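Local coordinates for protein 3-hydroxyisobutyryl-CoA hydrolase (Mycobacterium thermoresistibile, PDB 4HDT) that probably hydrolyses 3-hydroxyisobutyryl-CoA to 3-hydroxyisobutyrate and CoA as a crotonase-family enzyme, and binds zinc ions, at residues 88-91 with 92-96. Residues are numbered along the deposited sequence; the frame is centred on the assembly and turned at random.
Sequences RRFW and FDEYR
R89 reaches D93 one helical turn on, a salt bridge and worked example of i to i+4 pairing along a helix. NH2 of R89 lies 2.8 Å from OD1 of D93, a bent, weak hydrogen bond; the straighter one runs the 3.3 Å from R89 NE to D93 OD2, leaving the guanidinium in its own plane but meeting the carboxylate from above. The bend at chi2 (63°) carries the guanidinium along the helix toward D93, where it also takes CD1 of F92 over one face. OD2 of D93 is shared with H35, a zinc ligand, making the aspartate second-shell to that site. The buried side gathers F90, W91, Y95 and the E94 carboxylate. W91 and Y95 run side by side; the five-membered ring of W91 and the Y95 ring are 26° from parallel and barely overlap, and CB of W91 makes a CH-pi contact 4.2 Å from the Y95 ring centroid. The Y95 hydroxyl, over the indole face, hydrogen-bonds D150 and S296. E94, extended, sets OE1 at the indole edge and 3.3 Å from CE2 of F90. Helix 85-103 thus turns F90 and D93 to helix 35-49, and W91 and Y95 to helix 285-299.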
loop_
_atom_site.group_PDB
_atom_site.type_symbol
_atom_site.label_atom_id
_atom_site.label_comp_id
_atom_site.label_asym_id
_atom_site.label_seq_id
_atom_site.Cartn_x
_atom_site.Cartn_y
_atom_site.Cartn_z
ATOM N N ARG A 88 1.942 14.513 9.578
ATOM C CA ARG A 88 0.945 15.125 8.710
ATOM C C ARG A 88 1.538 15.714 7.429
ATOM O O ARG A 88 0.979 15.569 6.327
ATOM C CB ARG A 88 0.135 16.165 9.458
ATOM C CG ARG A 88 -0.743 15.540 10.525
ATOM C CD ARG A 88 -1.718 16.566 11.053
ATOM N NE ARG A 88 -1.007 17.551 11.834
ATOM C CZ ARG A 88 -0.748 17.440 13.132
ATOM N NH1 ARG A 88 -1.198 16.403 13.828
ATOM N NH2 ARG A 88 -0.070 18.401 13.728
ATOM N N ARG A 89 2.688 16.358 7.535
ATOM C CA ARG A 89 3.266 16.925 6.350
ATOM C C ARG A 89 3.729 15.821 5.404
ATOM O O ARG A 89 3.589 15.936 4.189
ATOM C CB ARG A 89 4.428 17.825 6.684
ATOM C CG ARG A 89 4.934 18.587 5.457
ATOM C CD ARG A 89 3.880 19.539 4.854
ATOM N NE ARG A 89 4.072 19.678 3.416
ATOM C CZ ARG A 89 3.435 20.545 2.623
ATOM N NH1 ARG A 89 2.554 21.417 3.128
ATOM N NH2 ARG A 89 3.702 20.560 1.309
ATOM N N PHE A 90 4.316 14.776 5.971
ATOM C CA PHE A 90 4.759 13.618 5.179
ATOM C C PHE A 90 3.560 13.048 4.404
ATOM O O PHE A 90 3.642 12.842 3.196
ATOM C CB PHE A 90 5.418 12.539 6.076
ATOM C CG PHE A 90 5.681 11.238 5.361
ATOM C CD1 PHE A 90 6.708 11.126 4.449
ATOM C CD2 PHE A 90 4.857 10.161 5.574
ATOM C CE1 PHE A 90 6.973 9.936 3.787
ATOM C CE2 PHE A 90 5.075 8.969 4.911
ATOM C CZ PHE A 90 6.135 8.861 3.981
ATOM N N TRP A 91 2.485 12.785 5.117
ATOM C CA TRP A 91 1.299 12.179 4.479
ATOM C C TRP A 91 0.713 13.133 3.446
ATOM O O TRP A 91 0.245 12.688 2.393
ATOM C CB TRP A 91 0.268 11.819 5.523
ATOM C CG TRP A 91 0.611 10.663 6.373
ATOM C CD1 TRP A 91 1.293 9.566 5.993
ATOM C CD2 TRP A 91 0.264 10.468 7.735
ATOM N NE1 TRP A 91 1.411 8.685 7.033
ATOM C CE2 TRP A 91 0.778 9.217 8.126
ATOM C CE3 TRP A 91 -0.433 11.222 8.669
ATOM C CZ2 TRP A 91 0.598 8.696 9.441
ATOM C CZ3 TRP A 91 -0.627 10.709 9.965
ATOM C CH2 TRP A 91 -0.099 9.476 10.341
ATOM N N PHE A 92 0.684 14.421 3.744
ATOM C CA PHE A 92 0.189 15.407 2.782
ATOM C C PHE A 92 0.953 15.297 1.449
ATOM O O PHE A 92 0.358 15.170 0.383
ATOM C CB PHE A 92 0.302 16.814 3.402
ATOM C CG PHE A 92 -0.472 17.881 2.700
ATOM C CD1 PHE A 92 0.091 18.615 1.691
ATOM C CD2 PHE A 92 -1.752 18.187 3.102
ATOM C CE1 PHE A 92 -0.626 19.623 1.044
ATOM C CE2 PHE A 92 -2.482 19.173 2.471
ATOM C CZ PHE A 92 -1.922 19.885 1.435
ATOM N N ASP A 93 2.274 15.325 1.496
ATOM C CA ASP A 93 3.115 15.222 0.318
ATOM C C ASP A 93 3.057 13.817 -0.311
ATOM O O ASP A 93 3.036 13.671 -1.532
ATOM C CB ASP A 93 4.564 15.592 0.664
ATOM C CG ASP A 93 4.748 17.078 0.921
ATOM O OD1 ASP A 93 3.954 17.936 0.398
ATOM O OD2 ASP A 93 5.720 17.448 1.644
ATOM N N GLU A 94 3.006 12.786 0.530
ATOM C CA GLU A 94 2.981 11.424 0.018
ATOM C C GLU A 94 1.688 11.128 -0.731
ATOM O O GLU A 94 1.731 10.561 -1.820
ATOM C CB GLU A 94 3.147 10.411 1.145
ATOM C CG GLU A 94 3.233 8.961 0.674
ATOM C CD GLU A 94 3.296 7.991 1.824
ATOM O OE1 GLU A 94 2.594 8.254 2.823
ATOM O OE2 GLU A 94 4.011 6.970 1.749
ATOM N N TYR A 95 0.577 11.541 -0.166
ATOM C CA TYR A 95 -0.716 11.243 -0.790
ATOM C C TYR A 95 -0.876 12.066 -2.063
ATOM O O TYR A 95 -1.436 11.596 -3.051
ATOM C CB TYR A 95 -1.911 11.417 0.133
ATOM C CG TYR A 95 -1.923 10.545 1.405
ATOM C CD1 TYR A 95 -0.935 9.604 1.670
ATOM C CD2 TYR A 95 -2.903 10.713 2.340
ATOM C CE1 TYR A 95 -0.925 8.866 2.844
ATOM C CE2 TYR A 95 -2.920 9.972 3.515
ATOM C CZ TYR A 95 -1.922 9.083 3.787
ATOM O OH TYR A 95 -1.975 8.433 5.007
ATOM N N ARG A 96 -0.377 13.288 -2.092
ATOM C CA ARG A 96 -0.333 14.015 -3.341
ATOM C C ARG A 96 0.515 13.320 -4.430
ATOM O O ARG A 96 0.129 13.283 -5.609
ATOM C CB ARG A 96 0.141 15.463 -3.080
ATOM C CG ARG A 96 -0.964 16.330 -2.454
ATOM C CD ARG A 96 -0.436 17.598 -1.748
ATOM N NE ARG A 96 0.358 18.436 -2.609
ATOM C CZ ARG A 96 -0.110 19.443 -3.362
ATOM N NH1 ARG A 96 -1.411 19.729 -3.386
ATOM N NH2 ARG A 96 0.718 20.167 -4.119
#